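Glucose-6-phosphate 1-dehydrogenase (Mycobacterium avium, PDB 4LGV) probably catalyses the NADP-linked oxidation of glucose 6-phosphate to 6-phosphogluconolactone, the entry step of the pentose phosphate pathway. Local coordinates at residues S30-I35 against E61-G66; T47-Y52 against T88-D93; Q198-L203 against D427-A432; V245-D250 against T317-R322. One frame throughout, in Å; residues are numbered along the deposited sequence.

Contact 1. Residues S30-I35 against E61-G66; sequences SDLLVI and EHPIIG
The imidazole of His62 turns one face to the backbone of Asp31, whose CA stands 3.6 Å from the centroid of the His62 ring and only 11° off its normal, a CH-pi contact. CB of Asp31 extends over the same face toward the CD2 and NE2 side of the ring, and on the opposite face CB of Glu61 lies offset toward the rim. The His62 ring reaches this position because CG is anti to its own carbonyl carbon (chi1 -64°). The carboxylate of Asp31 turns elsewhere, OD1 accepting from the backbone N of Arg129. Past this ring contact the two segments run side by side as neighbouring parallel strands, joined through helix 41-56 in the first beta-alpha-beta unit of the dinucleotide-binding Rossmann-type domain. Leu33 N donates to Pro63 O at 3.1 Å, Ile65 N to Leu33 O at 2.8 Å and Ile35 N to Ile65 O at 2.9 Å, all three nearly straight. Two carbonyls also receive a CA-H...O contact, from Ile64 CA to Leu33 O and from Val34 CA to Ile65 O. Leu33, Ile35 and Ile64 share one face of the sheet, where Ile35 CD1 meets Ile64 CG2 at 3.9 Å; Val34 and Ile65 point to the opposite face. Leu32 crosses Pro63 at about a right angle, its CD1 3.9 Å from Pro63 CB and 4.2 Å from Ile65 CD1.

Contact 2. Residues T47-Y52 against T88-D93; sequences TFRALY and TGETFD
Arg49 reaches from helix 41-56 of the Rossmann-type domain to the loop that joins helices 74-87 and 94-103. From CB its chain runs out extended, CG anti to the backbone N (chi1 -166°). CG and CD run alongside Thr88 at a slant, with CD 3.5 Å from Thr88 OG1, a hydroxyl already occupied in an ST turn with Glu90 N and in a bond to Ile85 O. At the tip, NE and NH2 close side-on upon one oxygen: NE lies 2.8 Å from Glu90 OE1 and NH2 3.0 Å from the same OE1. That oxygen stays within the guanidinium plane and offers NE its anti lone pair, whereas NH2 meets it from above the carboxylate plane, the two planes being 54° apart. Arg53 and Arg56 form further salt bridges to Glu90, which probably stabilise its negative charge. One turn along the helix, Tyr52 rests CE2 3.8 Å from Glu90 CG, and its ring is almost parallel to that of Phe92 but slid so far that they barely overlap. A water bridges Tyr52 OH and Thr91 O, donating to the carbonyl. Asp93, the N-cap of helix 94-103, gives its backbone N-H to Tyr52 OH at 2.7 Å.

Contact 3. Residues Q198-L203 against D427-A432; sequences QPVEEL and DRQLFA
Apolar packing joins Val200 and Leu430. The two side chains slide past each other in opposite directions, bringing Val200 CG2 to 3.6 Å from Leu430 CD2. On Val200 this methyl is the one beside the backbone N, CG1 being anti to it (chi1 175°). The same CD2 of Leu430 also lies 4.0 Å from Gln198 O, a carbonyl that bonds to Arg418 of helix 413-424, and the Leu430 side chain also packs on Arg418 and Leu419 of that helix.

The polar approach is looser and makes no hydrogen bond across the segments. Gln429 crosses Glu201 at about a right angle, with its amide plane 69° from the carboxylate plane. Two acceptors face each other here, Glu201 OE2 standing 3.4 Å from Gln429 OE1, while the aliphatic CG of Glu201 lies 3.6 Å from that amide oxygen. Glu201 OE1 has a weak hydrogen bond to Gln391 of the second subunit.

Local bonds shape each segment: a type I turn from Arg428 to Phe431, a weak bond from Gln429 N to side-chain OD1 of Asp427, and an inverse gamma turn centred on Pro199, the N-cap of helix 200-209. This helix closely follows the DHFLGK signature peptide, which in relatives lines the substrate site, and here meets the C-terminal part of the glucose-6-phosphate dehydrogenase fold.

Contact 4. Residues V245-D250 against T317-R322; sequences VGAVRD and TYVALR
Val248 turns CG1 anti to its backbone N (chi1 174°), which places the other methyl, CG2, beside that nitrogen and facing Val319. The torsion of Val319 is less usual: chi1 of -133° lies well away from a staggered position, and both of its methyls face the helix. CG1 of Val319 touches Val248 CG2 at 3.5 Å, and CG2 of Val319 lies 3.7 Å from that same methyl and 3.6 Å from Ala247 CB. The two valines cross at about a right angle, and Val319 is set against both Ala247 and Val248 of the first turn of helix 246-264. Ala247 also comes down on the start of the strand, CB being 3.8 Å from Thr317 C and 3.9 Å from Tyr318 N.

The axes of helix segment 246-250 and strand segment 318-322 make an angle of 72°, with a closest approach of 7.5 Å. Such a short separation suits the small side chains between them. Strand 318-323 belongs to the large mixed sheet of the C-terminal domain, and at its start Thr317 and Tyr318 both face Gly298 in a classic beta bulge. Thr317 OG1 is hydrogen-bonded to the hydroxyl of Tyr457 and the backbone N of Tyr300. Glu316, the residue before Thr317, ties down the helix start by accepting from Val248 N through OE2 and by a backbone bond with Ala247.

Between the two segments themselves no hydrogen bond forms. The pairing is therefore held by close van der Waals contact among buried methyl groups, and of Ala247 CB against the strand backbone, with polar attachment of the helix start supplied by neighbouring Glu316.

Contacts 1 and 2 share the coenzyme-binding domain and touch directly: Leu51 of helix 41-56 packs on Leu33, Ile35 and Ile64, so the helix that presents Arg49 and Tyr52 to the loop in contact 2 also covers one face of the strands in contact 1. Contact 1 is mostly buried and relies on regular backbone bonding; contact 2, only partly buried, uses a salt bridge, a tyrosine hydroxyl and a water. Contacts 3 and 4 lie closer to the chain centre, are buried, and have no hydrogen bond between their segments. Contact 3 joins the coenzyme-binding and C-terminal parts of the chain and adds a polar margin near another subunit, whereas contact 4, within the C-terminal part, pairs only apolar side chains.

Contact 1. Residues S30-I35 against E61-G66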
loop_
_atom_site.group_PDB
_atom_site.type_symbol
_atom_site.label_atom_id
_atom_site.label_comp_id
_atom_site.label_asym_id
_atom_site.label_seq_id
_atom_site.Cartn_x
_atom_site.Cartn_y
_atom_site.Cartn_z
ATOM N N SER A 30 25.595 -14.512 36.018
ATOM C CA SER A 30 25.915 -14.640 37.408
ATOM C C SER A 30 26.766 -15.868 37.626
ATOM O O SER A 30 26.861 -16.696 36.737
ATOM C CB SER A 30 24.629 -14.675 38.205
ATOM O OG SER A 30 23.953 -13.417 38.049
ATOM N N ASP A 31 27.430 -15.965 38.777
ATOM C CA ASP A 31 28.186 -17.182 39.143
ATOM C C ASP A 31 27.847 -17.665 40.574
ATOM O O ASP A 31 28.613 -18.410 41.194
ATOM C CB ASP A 31 29.689 -16.949 38.998
ATOM C CG ASP A 31 30.211 -15.864 39.953
ATOM O OD1 ASP A 31 29.494 -15.462 40.909
ATOM O OD2 ASP A 31 31.345 -15.420 39.737
ATOM N N LEU A 32 26.690 -17.245 41.082
ATOM C CA LEU A 32 26.256 -17.654 42.406
ATOM C C LEU A 32 24.813 -17.348 42.504
ATOM O O LEU A 32 24.368 -16.255 42.093
ATOM C CB LEU A 32 27.017 -16.895 43.496
ATOM C CG LEU A 32 26.633 -17.111 44.959
ATOM C CD1 LEU A 32 27.035 -18.481 45.425
ATOM C CD2 LEU A 32 27.297 -16.107 45.877
ATOM N N LEU A 33 24.041 -18.305 43.013
ATOM C CA LEU A 33 22.604 -18.125 43.131
ATOM C C LEU A 33 22.245 -18.085 44.631
ATOM O O LEU A 33 22.500 -19.050 45.367
ATOM C CB LEU A 33 21.859 -19.260 42.427
ATOM C CG LEU A 33 20.324 -19.250 42.555
ATOM C CD1 LEU A 33 19.714 -17.978 42.005
ATOM C CD2 LEU A 33 19.714 -20.438 41.817
ATOM N N VAL A 34 21.584 -17.019 45.045
ATOM C CA VAL A 34 21.149 -16.870 46.404
ATOM C C VAL A 34 19.629 -16.749 46.431
ATOM O O VAL A 34 19.066 -15.787 45.871
ATOM C CB VAL A 34 21.768 -15.599 47.030
ATOM C CG1 VAL A 34 21.312 -15.454 48.435
ATOM C CG2 VAL A 34 23.292 -15.645 46.948
ATOM N N ILE A 35 18.959 -17.686 47.114
ATOM C CA ILE A 35 17.492 -17.738 47.084
ATOM C C ILE A 35 16.911 -17.401 48.424
ATOM O O ILE A 35 17.034 -18.187 49.356
ATOM C CB ILE A 35 16.978 -19.161 46.711
ATOM C CG1 ILE A 35 17.504 -19.560 45.354
ATOM C CG2 ILE A 35 15.456 -19.204 46.678
ATOM C CD1 ILE A 35 17.266 -21.000 44.967
ATOM N N GLU A 61 26.109 -24.832 37.309
ATOM C CA GLU A 61 27.578 -24.883 37.389
ATOM C C GLU A 61 28.138 -24.140 38.597
ATOM O O GLU A 61 29.337 -24.043 38.718
ATOM C CB GLU A 61 28.223 -24.281 36.119
ATOM C CG GLU A 61 27.791 -24.934 34.800
ATOM C CD GLU A 61 27.998 -24.078 33.536
ATOM O OE1 GLU A 61 27.986 -22.820 33.584
ATOM O OE2 GLU A 61 28.117 -24.698 32.464
ATOM N N HIS A 62 27.270 -23.634 39.468
ATOM C CA HIS A 62 27.654 -22.717 40.515
ATOM C C HIS A 62 26.926 -23.032 41.837
ATOM O O HIS A 62 25.859 -23.628 41.840
ATOM C CB HIS A 62 27.364 -21.266 40.065
ATOM C CG HIS A 62 28.180 -20.830 38.886
ATOM N ND1 HIS A 62 27.657 -20.734 37.611
ATOM C CD2 HIS A 62 29.504 -20.570 38.771
ATOM C CE1 HIS A 62 28.619 -20.384 36.767
ATOM N NE2 HIS A 62 29.750 -20.290 37.448
ATOM N N PRO A 63 27.500 -22.618 42.964
ATOM C CA PRO A 63 26.850 -22.824 44.235
ATOM C C PRO A 63 25.504 -22.075 44.414
ATOM O O PRO A 63 25.229 -21.050 43.752
ATOM C CB PRO A 63 27.892 -22.324 45.240
ATOM C CG PRO A 63 29.202 -22.262 44.475
ATOM C CD PRO A 63 28.782 -21.895 43.100
ATOM N N ILE A 64 24.679 -22.640 45.280
ATOM C CA ILE A 64 23.376 -22.124 45.585
ATOM C C ILE A 64 23.258 -21.995 47.069
ATOM O O ILE A 64 23.434 -22.965 47.791
ATOM C CB ILE A 64 22.264 -23.055 45.110
ATOM C CG1 ILE A 64 22.423 -23.334 43.617
ATOM C CG2 ILE A 64 20.911 -22.390 45.374
ATOM C CD1 ILE A 64 21.469 -24.380 43.108
ATOM N N ILE A 65 22.954 -20.787 47.529
ATOM C CA ILE A 65 22.750 -20.522 48.963
ATOM C C ILE A 65 21.270 -20.284 49.191
ATOM O O ILE A 65 20.719 -19.329 48.664
ATOM C CB ILE A 65 23.545 -19.285 49.396
ATOM C CG1 ILE A 65 25.021 -19.501 49.152
ATOM C CG2 ILE A 65 23.283 -18.971 50.849
ATOM C CD1 ILE A 65 25.855 -18.290 49.437
ATOM N N GLY A 66 20.628 -21.161 49.954
ATOM C CA GLY A 66 19.260 -20.971 50.396
ATOM C C GLY A 66 19.198 -20.149 51.665
ATOM O O GLY A 66 19.987 -20.380 52.598
#

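Contact 2. Residues T47-Y52 against T88-D93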
loop_
_atom_site.group_PDB
_atom_site.type_symbol
_atom_site.label_atom_id
_atom_site.label_comp_id
_atom_site.label_asym_id
_atom_site.label_seq_id
_atom_site.Cartn_x
_atom_site.Cartn_y
_atom_site.Cartn_z
ATOM N N THR A 47 10.367 -24.257 42.635
ATOM C CA THR A 47 11.806 -23.921 42.508
ATOM C C THR A 47 12.729 -25.124 42.629
ATOM O O THR A 47 13.632 -25.320 41.814
ATOM C CB THR A 47 12.245 -22.846 43.505
ATOM O OG1 THR A 47 11.301 -21.770 43.489
ATOM C CG2 THR A 47 13.598 -22.351 43.176
ATOM N N PHE A 48 12.487 -25.962 43.632
ATOM C CA PHE A 48 13.288 -27.178 43.792
ATOM C C PHE A 48 13.268 -28.094 42.559
ATOM O O PHE A 48 14.325 -28.551 42.079
ATOM C CB PHE A 48 12.864 -27.953 45.003
ATOM C CG PHE A 48 13.368 -27.384 46.292
ATOM C CD1 PHE A 48 14.698 -27.145 46.478
ATOM C CD2 PHE A 48 12.494 -27.150 47.349
ATOM C CE1 PHE A 48 15.152 -26.643 47.657
ATOM C CE2 PHE A 48 12.959 -26.644 48.558
ATOM C CZ PHE A 48 14.290 -26.383 48.704
ATOM N N ARG A 49 12.086 -28.345 42.036
ATOM C CA ARG A 49 11.951 -29.101 40.783
ATOM C C ARG A 49 12.712 -28.472 39.605
ATOM O O ARG A 49 13.411 -29.155 38.855
ATOM C CB ARG A 49 10.471 -29.217 40.426
ATOM C CG ARG A 49 10.206 -30.248 39.348
ATOM C CD ARG A 49 8.853 -30.029 38.703
ATOM N NE ARG A 49 8.653 -31.002 37.672
ATOM C CZ ARG A 49 7.500 -31.232 37.051
ATOM N NH1 ARG A 49 6.408 -30.513 37.335
ATOM N NH2 ARG A 49 7.455 -32.165 36.103
ATOM N N ALA A 50 12.607 -27.164 39.467
ATOM C CA ALA A 50 13.298 -26.441 38.392
ATOM C C ALA A 50 14.824 -26.545 38.520
ATOM O O ALA A 50 15.488 -26.833 37.534
ATOM C CB ALA A 50 12.876 -25.008 38.396
ATOM N N LEU A 51 15.354 -26.410 39.751
ATOM C CA LEU A 51 16.754 -26.589 39.959
ATOM C C LEU A 51 17.211 -28.029 39.651
ATOM O O LEU A 51 18.261 -28.270 39.014
ATOM C CB LEU A 51 17.120 -26.236 41.404
ATOM C CG LEU A 51 16.945 -24.766 41.774
ATOM C CD1 LEU A 51 17.144 -24.574 43.267
ATOM C CD2 LEU A 51 17.913 -23.926 41.010
ATOM N N TYR A 52 16.409 -28.985 40.096
ATOM C CA TYR A 52 16.662 -30.403 39.813
ATOM C C TYR A 52 16.750 -30.634 38.315
ATOM O O TYR A 52 17.671 -31.348 37.824
ATOM C CB TYR A 52 15.568 -31.287 40.457
ATOM C CG TYR A 52 15.661 -32.729 40.094
ATOM C CD1 TYR A 52 16.491 -33.593 40.810
ATOM C CD2 TYR A 52 14.941 -33.256 39.014
ATOM C CE1 TYR A 52 16.651 -34.912 40.416
ATOM C CE2 TYR A 52 15.071 -34.593 38.637
ATOM C CZ TYR A 52 15.908 -35.400 39.343
ATOM O OH TYR A 52 16.023 -36.710 38.972
ATOM N N THR A 88 5.993 -33.469 42.938
ATOM C CA THR A 88 5.557 -32.931 41.637
ATOM C C THR A 88 5.314 -33.993 40.562
ATOM O O THR A 88 4.703 -33.696 39.538
ATOM C CB THR A 88 6.584 -31.971 41.025
ATOM O OG1 THR A 88 7.759 -32.719 40.622
ATOM C CG2 THR A 88 6.935 -30.852 42.024
ATOM N N GLY A 89 5.788 -35.219 40.779
ATOM C CA GLY A 89 5.668 -36.289 39.755
ATOM C C GLY A 89 6.893 -36.378 38.832
ATOM O O GLY A 89 6.979 -37.250 37.998
ATOM N N GLU A 90 7.848 -35.469 39.006
ATOM C CA GLU A 90 9.131 -35.533 38.296
ATOM C C GLU A 90 9.844 -36.885 38.518
ATOM O O GLU A 90 9.887 -37.405 39.650
ATOM C CB GLU A 90 10.026 -34.374 38.806
ATOM C CG GLU A 90 11.332 -34.182 38.058
ATOM C CD GLU A 90 11.091 -33.756 36.631
ATOM O OE1 GLU A 90 10.333 -32.796 36.399
ATOM O OE2 GLU A 90 11.659 -34.407 35.759
ATOM N N THR A 91 10.370 -37.469 37.443
ATOM C CA THR A 91 11.200 -38.671 37.543
ATOM C C THR A 91 12.429 -38.349 38.418
ATOM O O THR A 91 13.184 -37.426 38.124
ATOM C CB THR A 91 11.675 -39.131 36.161
ATOM O OG1 THR A 91 10.544 -39.530 35.361
ATOM C CG2 THR A 91 12.626 -40.346 36.277
ATOM N N PHE A 92 12.610 -39.114 39.484
ATOM C CA PHE A 92 13.648 -38.848 40.495
ATOM C C PHE A 92 14.860 -39.762 40.297
ATOM O O PHE A 92 14.739 -41.000 40.282
ATOM C CB PHE A 92 13.095 -39.038 41.917
ATOM C CG PHE A 92 14.022 -38.524 42.985
ATOM C CD1 PHE A 92 13.977 -37.206 43.365
ATOM C CD2 PHE A 92 14.952 -39.346 43.577
ATOM C CE1 PHE A 92 14.821 -36.720 44.328
ATOM C CE2 PHE A 92 15.814 -38.882 44.559
ATOM C CZ PHE A 92 15.753 -37.563 44.929
ATOM N N ASP A 93 16.009 -39.142 40.090
ATOM C CA ASP A 93 17.297 -39.838 39.942
ATOM C C ASP A 93 18.200 -39.325 41.063
ATOM O O ASP A 93 18.487 -38.141 41.155
ATOM C CB ASP A 93 17.846 -39.535 38.551
ATOM C CG ASP A 93 19.237 -40.050 38.313
ATOM O OD1 ASP A 93 19.995 -40.325 39.274
ATOM O OD2 ASP A 93 19.576 -40.261 37.112
HETATM O O HOH W 1 15.116 -37.370 36.409
#

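Contact 3. Residues Q198-L203 against D427-A432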
loop_
_atom_site.group_PDB
_atom_site.type_symbol
_atom_site.label_atom_id
_atom_site.label_comp_id
_atom_site.label_asym_id
_atom_site.label_seq_id
_atom_site.Cartn_x
_atom_site.Cartn_y
_atom_site.Cartn_z
ATOM N N GLN A 198 5.978 -16.999 26.776
ATOM C CA GLN A 198 5.883 -16.204 25.585
ATOM C C GLN A 198 6.978 -16.556 24.588
ATOM O O GLN A 198 8.163 -16.531 24.925
ATOM C CB GLN A 198 5.947 -14.728 25.935
ATOM C CG GLN A 198 4.611 -14.254 26.465
ATOM C CD GLN A 198 4.532 -12.756 26.663
ATOM O OE1 GLN A 198 5.142 -12.004 25.927
ATOM N NE2 GLN A 198 3.714 -12.318 27.635
ATOM N N PRO A 199 6.583 -16.849 23.344
ATOM C CA PRO A 199 7.535 -17.145 22.303
ATOM C C PRO A 199 8.036 -15.864 21.666
ATOM O O PRO A 199 7.694 -15.570 20.498
ATOM C CB PRO A 199 6.699 -17.985 21.325
ATOM C CG PRO A 199 5.317 -17.470 21.444
ATOM C CD PRO A 199 5.196 -16.990 22.870
ATOM N N VAL A 200 8.826 -15.110 22.433
ATOM C CA VAL A 200 9.267 -13.765 22.083
ATOM C C VAL A 200 10.081 -13.746 20.775
ATOM O O VAL A 200 9.786 -12.966 19.863
ATOM C CB VAL A 200 10.056 -13.119 23.242
ATOM C CG1 VAL A 200 10.632 -11.764 22.853
ATOM C CG2 VAL A 200 9.150 -12.903 24.450
ATOM N N GLU A 201 11.092 -14.597 20.672
ATOM C CA GLU A 201 11.937 -14.597 19.482
ATOM C C GLU A 201 11.200 -15.127 18.293
ATOM O O GLU A 201 11.339 -14.594 17.180
ATOM C CB GLU A 201 13.205 -15.414 19.668
ATOM C CG GLU A 201 14.267 -14.716 20.502
ATOM C CD GLU A 201 15.485 -15.613 20.782
ATOM O OE1 GLU A 201 15.711 -16.631 20.049
ATOM O OE2 GLU A 201 16.211 -15.292 21.750
ATOM N N GLU A 202 10.372 -16.149 18.516
ATOM C CA GLU A 202 9.734 -16.868 17.419
ATOM C C GLU A 202 8.597 -16.094 16.813
ATOM O O GLU A 202 8.356 -16.131 15.637
ATOM C CB GLU A 202 9.256 -18.237 17.897
ATOM C CG GLU A 202 10.378 -19.109 18.471
ATOM C CD GLU A 202 10.586 -18.979 19.992
ATOM O OE1 GLU A 202 10.100 -18.017 20.614
ATOM O OE2 GLU A 202 11.189 -19.891 20.595
ATOM N N LEU A 203 7.886 -15.340 17.628
ATOM C CA LEU A 203 6.835 -14.493 17.111
ATOM C C LEU A 203 7.400 -13.281 16.336
ATOM O O LEU A 203 6.835 -12.830 15.322
ATOM C CB LEU A 203 6.025 -14.033 18.297
ATOM C CG LEU A 203 4.772 -13.254 18.062
ATOM C CD1 LEU A 203 3.957 -13.876 16.939
ATOM C CD2 LEU A 203 3.965 -13.286 19.330
ATOM N N ASP A 427 19.720 -12.653 30.654
ATOM C CA ASP A 427 18.909 -12.448 29.464
ATOM C C ASP A 427 17.561 -11.828 29.892
ATOM O O ASP A 427 16.716 -12.494 30.502
ATOM C CB ASP A 427 18.760 -13.808 28.754
ATOM C CG ASP A 427 17.874 -13.760 27.529
ATOM O OD1 ASP A 427 17.450 -12.666 27.093
ATOM O OD2 ASP A 427 17.537 -14.861 27.030
ATOM N N ARG A 428 17.348 -10.568 29.542
ATOM C CA ARG A 428 16.209 -9.805 30.050
ATOM C C ARG A 428 14.969 -9.716 29.139
ATOM O O ARG A 428 14.074 -8.938 29.407
ATOM C CB ARG A 428 16.659 -8.382 30.391
ATOM C CG ARG A 428 17.725 -8.318 31.499
ATOM C CD ARG A 428 18.539 -7.000 31.365
ATOM N NE ARG A 428 17.672 -5.860 31.656
ATOM C CZ ARG A 428 17.750 -4.650 31.104
ATOM N NH1 ARG A 428 18.673 -4.368 30.174
ATOM N NH2 ARG A 428 16.887 -3.705 31.504
ATOM N N GLN A 429 14.948 -10.494 28.075
ATOM C CA GLN A 429 13.851 -10.412 27.112
ATOM C C GLN A 429 12.478 -10.765 27.695
ATOM O O GLN A 429 11.462 -10.259 27.259
ATOM C CB GLN A 429 14.175 -11.244 25.856
ATOM C CG GLN A 429 13.667 -12.659 25.759
ATOM C CD GLN A 429 14.242 -13.432 24.553
ATOM O OE1 GLN A 429 14.574 -12.846 23.527
ATOM N NE2 GLN A 429 14.352 -14.756 24.692
ATOM N N LEU A 430 12.480 -11.652 28.672
ATOM C CA LEU A 430 11.264 -12.144 29.284
ATOM C C LEU A 430 10.896 -11.441 30.588
ATOM O O LEU A 430 10.019 -11.870 31.278
ATOM C CB LEU A 430 11.396 -13.630 29.559
ATOM C CG LEU A 430 11.757 -14.515 28.357
ATOM C CD1 LEU A 430 12.094 -15.903 28.840
ATOM C CD2 LEU A 430 10.593 -14.535 27.360
ATOM N N PHE A 431 11.547 -10.320 30.867
ATOM C CA PHE A 431 11.332 -9.573 32.080
ATOM C C PHE A 431 10.949 -8.133 31.734
ATOM O O PHE A 431 11.722 -7.390 31.171
ATOM C CB PHE A 431 12.579 -9.614 32.931
ATOM C CG PHE A 431 12.988 -11.018 33.348
ATOM C CD1 PHE A 431 12.376 -11.634 34.411
ATOM C CD2 PHE A 431 13.969 -11.708 32.661
ATOM C CE1 PHE A 431 12.722 -12.915 34.776
ATOM C CE2 PHE A 431 14.331 -12.991 33.031
ATOM C CZ PHE A 431 13.724 -13.584 34.092
ATOM N N ALA A 432 9.736 -7.758 32.097
ATOM C CA ALA A 432 9.216 -6.463 31.778
ATOM C C ALA A 432 10.063 -5.360 32.408
ATOM O O ALA A 432 10.553 -5.462 33.539
ATOM C CB ALA A 432 7.757 -6.380 32.252
#

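Contact 4. Residues V245-D250 against T317-R322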
loop_
_atom_site.group_PDB
_atom_site.type_symbol
_atom_site.label_atom_id
_atom_site.label_comp_id
_atom_site.label_asym_id
_atom_site.label_seq_id
_atom_site.Cartn_x
_atom_site.Cartn_y
_atom_site.Cartn_z
ATOM N N VAL A 245 -6.073 -10.437 44.323
ATOM C CA VAL A 245 -5.420 -10.095 43.060
ATOM C C VAL A 245 -6.454 -9.939 41.946
ATOM O O VAL A 245 -6.697 -8.815 41.475
ATOM C CB VAL A 245 -4.397 -11.178 42.724
ATOM C CG1 VAL A 245 -3.813 -10.951 41.350
ATOM C CG2 VAL A 245 -3.281 -11.206 43.781
ATOM N N GLY A 246 -7.084 -11.046 41.536
ATOM C CA GLY A 246 -8.105 -10.995 40.502
ATOM C C GLY A 246 -7.485 -11.128 39.110
ATOM O O GLY A 246 -6.306 -10.870 38.920
ATOM N N ALA A 247 -8.316 -11.500 38.134
ATOM C CA ALA A 247 -7.870 -11.789 36.770
ATOM C C ALA A 247 -7.158 -10.623 36.102
ATOM O O ALA A 247 -6.090 -10.778 35.534
ATOM C CB ALA A 247 -9.056 -12.244 35.933
ATOM N N VAL A 248 -7.705 -9.429 36.204
ATOM C CA VAL A 248 -7.025 -8.250 35.620
ATOM C C VAL A 248 -5.571 -8.141 36.092
ATOM O O VAL A 248 -4.638 -8.053 35.251
ATOM C CB VAL A 248 -7.769 -6.950 35.892
ATOM C CG1 VAL A 248 -6.981 -5.746 35.406
ATOM C CG2 VAL A 248 -9.097 -6.979 35.183
ATOM N N ARG A 249 -5.350 -8.165 37.401
ATOM C CA ARG A 249 -3.976 -8.031 37.913
ATOM C C ARG A 249 -3.139 -9.257 37.621
ATOM O O ARG A 249 -1.921 -9.175 37.470
ATOM C CB ARG A 249 -3.964 -7.798 39.418
ATOM C CG ARG A 249 -4.523 -6.442 39.858
ATOM C CD ARG A 249 -4.363 -6.303 41.356
ATOM N NE ARG A 249 -4.943 -5.065 41.858
ATOM C CZ ARG A 249 -6.208 -4.918 42.232
ATOM N NH1 ARG A 249 -7.060 -5.942 42.186
ATOM N NH2 ARG A 249 -6.628 -3.738 42.660
ATOM N N ASP A 250 -3.802 -10.406 37.568
ATOM C CA ASP A 250 -3.112 -11.681 37.458
ATOM C C ASP A 250 -2.545 -11.896 36.059
ATOM O O ASP A 250 -1.416 -12.286 35.931
ATOM C CB ASP A 250 -4.063 -12.825 37.824
ATOM C CG ASP A 250 -3.368 -14.150 37.908
ATOM O OD1 ASP A 250 -2.245 -14.194 38.452
ATOM O OD2 ASP A 250 -3.952 -15.167 37.453
ATOM N N THR A 317 -12.781 -13.642 38.470
ATOM C CA THR A 317 -11.976 -14.718 37.931
ATOM C C THR A 317 -11.974 -14.659 36.411
ATOM O O THR A 317 -11.366 -15.514 35.782
ATOM C CB THR A 317 -12.541 -16.093 38.334
ATOM O OG1 THR A 317 -13.876 -16.222 37.821
ATOM C CG2 THR A 317 -12.541 -16.262 39.832
ATOM N N TYR A 318 -12.708 -13.708 35.834
ATOM C CA TYR A 318 -12.857 -13.558 34.372
ATOM C C TYR A 318 -12.975 -12.092 34.038
ATOM O O TYR A 318 -13.580 -11.347 34.802
ATOM C CB TYR A 318 -14.123 -14.243 33.868
ATOM C CG TYR A 318 -14.482 -14.007 32.403
ATOM C CD1 TYR A 318 -15.078 -12.814 31.992
ATOM C CD2 TYR A 318 -14.263 -14.984 31.446
ATOM C CE1 TYR A 318 -15.418 -12.592 30.670
ATOM C CE2 TYR A 318 -14.590 -14.768 30.107
ATOM C CZ TYR A 318 -15.159 -13.564 29.718
ATOM O OH TYR A 318 -15.528 -13.322 28.416
ATOM N N VAL A 319 -12.362 -11.675 32.917
ATOM C CA VAL A 319 -12.542 -10.314 32.389
ATOM C C VAL A 319 -12.626 -10.315 30.895
ATOM O O VAL A 319 -11.869 -10.996 30.245
ATOM C CB VAL A 319 -11.329 -9.387 32.553
ATOM C CG1 VAL A 319 -11.763 -8.029 33.107
ATOM C CG2 VAL A 319 -10.277 -10.017 33.418
ATOM N N ALA A 320 -13.466 -9.453 30.365
ATOM C CA ALA A 320 -13.483 -9.179 28.962
ATOM C C ALA A 320 -13.494 -7.673 28.804
ATOM O O ALA A 320 -14.174 -6.985 29.559
ATOM C CB ALA A 320 -14.688 -9.777 28.314
ATOM N N LEU A 321 -12.700 -7.161 27.858
ATOM C CA LEU A 321 -12.515 -5.724 27.733
ATOM C C LEU A 321 -12.206 -5.288 26.302
ATOM O O LEU A 321 -11.876 -6.095 25.443
ATOM C CB LEU A 321 -11.429 -5.249 28.673
ATOM C CG LEU A 321 -10.007 -5.752 28.414
ATOM C CD1 LEU A 321 -9.247 -4.925 27.348
ATOM C CD2 LEU A 321 -9.212 -5.764 29.705
ATOM N N ARG A 322 -12.353 -3.998 26.063
ATOM C CA ARG A 322 -12.051 -3.410 24.791
ATOM C C ARG A 322 -10.959 -2.380 24.982
ATOM O O ARG A 322 -11.052 -1.562 25.864
ATOM C CB ARG A 322 -13.292 -2.731 24.178
ATOM C CG ARG A 322 -13.044 -2.050 22.826
ATOM C CD ARG A 322 -14.358 -1.462 22.291
ATOM N NE ARG A 322 -14.207 -0.883 20.957
ATOM C CZ ARG A 322 -15.198 -0.704 20.062
ATOM N NH1 ARG A 322 -16.457 -1.059 20.316
ATOM N NH2 ARG A 322 -14.929 -0.149 18.884
#